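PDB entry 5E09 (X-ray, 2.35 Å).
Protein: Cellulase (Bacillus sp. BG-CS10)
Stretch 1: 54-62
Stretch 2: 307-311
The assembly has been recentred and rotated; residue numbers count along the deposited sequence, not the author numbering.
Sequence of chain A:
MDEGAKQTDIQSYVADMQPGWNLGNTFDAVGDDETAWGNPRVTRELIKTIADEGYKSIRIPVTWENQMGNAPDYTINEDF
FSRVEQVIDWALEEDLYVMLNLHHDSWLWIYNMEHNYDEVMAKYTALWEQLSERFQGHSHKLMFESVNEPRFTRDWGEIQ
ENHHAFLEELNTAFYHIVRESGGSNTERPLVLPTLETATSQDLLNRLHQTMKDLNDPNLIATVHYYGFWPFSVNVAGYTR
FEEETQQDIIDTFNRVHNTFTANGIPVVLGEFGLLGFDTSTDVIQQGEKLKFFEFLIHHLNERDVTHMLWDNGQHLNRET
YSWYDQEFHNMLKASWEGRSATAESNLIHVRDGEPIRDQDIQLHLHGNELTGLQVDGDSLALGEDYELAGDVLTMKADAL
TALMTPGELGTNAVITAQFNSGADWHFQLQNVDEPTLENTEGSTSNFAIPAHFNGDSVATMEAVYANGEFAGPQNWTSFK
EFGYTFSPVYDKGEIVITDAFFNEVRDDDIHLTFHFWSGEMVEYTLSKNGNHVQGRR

Stretch 1, residues 54-62: GYKSIRIPV
Stretch 2, residues 307-311: HMLWD

Two strand segments of one cellulase chain, at least 249 residues apart in sequence where they touch, pack through van der Waals contacts, some of them from side chain to backbone. No hydrogen bond joins them. The strands at 57-60 and 307-311 run in the same general sense, their directions 50° apart (signed crossing angle -50°), with axes 8.0 Å apart at closest approach. Register is set by Arg-59 and Met-308, whose CA atoms lie 7.5 Å apart. Together the stretches bury 299 Å².

Gly-54 follows a helix in a Schellman motif, with phi/psi 104/-1. A side chain there would jam against the preceding carbonyl, so glycine fits. Tyr-55 (-73/134) and Lys-56 (-109/2) lead into extended residues, from Ser-57 (-157/153) through Ile-58 (-133/135) to Arg-59 (-98/131). Met-308 (-138/111) and Leu-309 (-68/134) are also extended.

Van der Waals packing centres on Met-308, a selenomethionine with the largest covered area, 86 Å². Its CB points toward stretch 1. Chi angles of -48° (m), -172° (t) and 82° (p) bring Met-308 CE to 3.4 Å from Arg-59 N, 3.6 Å from Ile-58 C and 3.6 Å from Ser-57 OG. The long, flexible chain spans the gap between backbones. Small Ser-57 (chi1 p) also points toward stretch 2; its OG is hydrogen-bonded elsewhere in the structure. Ile-58 points away (chi1 t, chi2 t).

Tyr-55 (chi1 m, chi2 -78°) starts sideways, but its end reaches across: Tyr-55 OH lies 3.7 Å from Leu-309 CD2. Leu-309 is t, p.

Trp-310 (chi1 t, chi2 -107°) brings its ring to Pro-61. Pro-61 CG lies 4.2 Å from Trp-310 CZ3, an apolar contact oblique to the ring.

Arg-59 is extended (t, t, t, chi4 -92°). Arg-59 NH1 lies 4.5 Å from Trp-310 CZ3, at the guanidinium edge. Arg-59 NE, NH1 and NH2 are hydrogen-bonded elsewhere in the structure.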

# COMPACT_ATOMS: atom_id res chain seq x y z
N GLY A 54 -9.03 9.90 -13.58
CA GLY A 54 -9.01 8.77 -14.49
C GLY A 54 -9.46 7.46 -13.87
O GLY A 54 -9.48 6.43 -14.55
N TYR A 55 -9.82 7.49 -12.59
CA TYR A 55 -10.33 6.30 -11.91
C TYR A 55 -11.74 5.99 -12.39
O TYR A 55 -12.57 6.89 -12.49
CB TYR A 55 -10.30 6.48 -10.39
CG TYR A 55 -8.91 6.30 -9.82
CD1 TYR A 55 -8.37 5.04 -9.65
CD2 TYR A 55 -8.14 7.41 -9.48
CE1 TYR A 55 -7.09 4.87 -9.15
CE2 TYR A 55 -6.86 7.25 -8.97
CZ TYR A 55 -6.34 5.97 -8.81
OH TYR A 55 -5.08 5.80 -8.30
N LYS A 56 -12.00 4.73 -12.70
CA LYS A 56 -13.30 4.34 -13.26
C LYS A 56 -14.17 3.54 -12.28
O LYS A 56 -15.27 3.12 -12.63
CB LYS A 56 -13.10 3.55 -14.55
CG LYS A 56 -12.52 4.39 -15.68
CD LYS A 56 -13.13 4.00 -17.00
CE LYS A 56 -13.00 2.52 -17.26
NZ LYS A 56 -13.65 2.15 -18.54
N SER A 57 -13.68 3.34 -11.07
CA SER A 57 -14.49 2.68 -10.05
C SER A 57 -14.01 3.02 -8.66
O SER A 57 -12.85 3.34 -8.44
CB SER A 57 -14.50 1.16 -10.25
OG SER A 57 -13.20 0.62 -10.16
N ILE A 58 -14.93 2.97 -7.71
CA ILE A 58 -14.61 3.33 -6.35
C ILE A 58 -15.15 2.28 -5.39
O ILE A 58 -16.28 1.80 -5.52
CB ILE A 58 -15.17 4.73 -6.00
CG1 ILE A 58 -14.84 5.11 -4.55
CG2 ILE A 58 -16.66 4.79 -6.25
CD1 ILE A 58 -15.38 6.46 -4.15
N ARG A 59 -14.31 1.88 -4.43
CA ARG A 59 -14.74 0.98 -3.38
C ARG A 59 -15.08 1.81 -2.15
O ARG A 59 -14.32 2.69 -1.76
CB ARG A 59 -13.64 -0.04 -3.06
CG ARG A 59 -14.02 -1.09 -2.01
CD ARG A 59 -13.12 -2.31 -2.19
NE ARG A 59 -13.31 -3.34 -1.17
CZ ARG A 59 -12.61 -3.41 -0.04
NH1 ARG A 59 -11.68 -2.51 0.23
NH2 ARG A 59 -12.85 -4.39 0.82
N ILE A 60 -16.24 1.55 -1.57
CA ILE A 60 -16.65 2.28 -0.40
C ILE A 60 -16.79 1.32 0.77
O ILE A 60 -17.85 0.72 0.98
CB ILE A 60 -17.97 3.03 -0.64
CG1 ILE A 60 -17.81 4.00 -1.81
CG2 ILE A 60 -18.38 3.81 0.60
CD1 ILE A 60 -19.09 4.69 -2.20
N PRO A 61 -15.69 1.14 1.53
CA PRO A 61 -15.73 0.30 2.72
C PRO A 61 -16.62 0.93 3.79
O PRO A 61 -16.50 2.13 4.06
CB PRO A 61 -14.27 0.24 3.18
CG PRO A 61 -13.60 1.38 2.51
CD PRO A 61 -14.34 1.62 1.23
N VAL A 62 -17.50 0.14 4.37
CA VAL A 62 -18.34 0.63 5.45
C VAL A 62 -18.32 -0.32 6.64
O VAL A 62 -18.54 -1.52 6.50
CB VAL A 62 -19.80 0.82 5.00
CG1 VAL A 62 -20.61 1.44 6.13
CG2 VAL A 62 -19.86 1.70 3.76
N HIS A 307 -7.63 -3.66 -10.47
CA HIS A 307 -7.06 -3.33 -9.17
C HIS A 307 -7.63 -2.04 -8.59
O HIS A 307 -8.07 -1.15 -9.33
CB HIS A 307 -5.54 -3.22 -9.28
CG HIS A 307 -5.08 -2.26 -10.33
ND1 HIS A 307 -5.20 -0.90 -10.19
CD2 HIS A 307 -4.53 -2.47 -11.55
CE1 HIS A 307 -4.72 -0.31 -11.27
NE2 HIS A 307 -4.31 -1.24 -12.11
N MSE A 308 -7.61 -1.94 -7.26
CA MSE A 308 -8.18 -0.81 -6.54
C MSE A 308 -7.28 -0.35 -5.39
O MSE A 308 -7.13 -1.06 -4.39
CB MSE A 308 -9.57 -1.17 -6.00
CG MSE A 308 -10.48 -1.83 -7.03
SE MSE A 308 -12.28 -2.05 -6.37
CE MSE A 308 -12.95 -0.25 -6.72
N LEU A 309 -6.70 0.84 -5.53
CA LEU A 309 -5.70 1.35 -4.60
C LEU A 309 -6.30 1.67 -3.23
O LEU A 309 -7.34 2.30 -3.13
CB LEU A 309 -5.04 2.60 -5.18
CG LEU A 309 -4.10 3.42 -4.30
CD1 LEU A 309 -2.76 2.71 -4.14
CD2 LEU A 309 -3.91 4.82 -4.88
N TRP A 310 -5.62 1.23 -2.17
CA TRP A 310 -6.05 1.56 -0.82
C TRP A 310 -5.57 2.96 -0.46
O TRP A 310 -4.37 3.23 -0.45
CB TRP A 310 -5.53 0.55 0.20
CG TRP A 310 -5.88 0.93 1.61
CD1 TRP A 310 -5.03 1.41 2.57
CD2 TRP A 310 -7.18 0.90 2.21
NE1 TRP A 310 -5.72 1.67 3.73
CE2 TRP A 310 -7.05 1.36 3.53
CE3 TRP A 310 -8.45 0.51 1.76
CZ2 TRP A 310 -8.13 1.45 4.41
CZ3 TRP A 310 -9.52 0.61 2.63
CH2 TRP A 310 -9.36 1.07 3.94
N ASP A 311 -6.52 3.86 -0.18
CA ASP A 311 -6.19 5.24 0.15
C ASP A 311 -6.91 5.67 1.43
O ASP A 311 -8.09 6.00 1.39
CB ASP A 311 -6.58 6.16 -1.01
CG ASP A 311 -5.98 7.57 -0.88
OD1 ASP A 311 -5.62 8.00 0.24
OD2 ASP A 311 -5.89 8.25 -1.93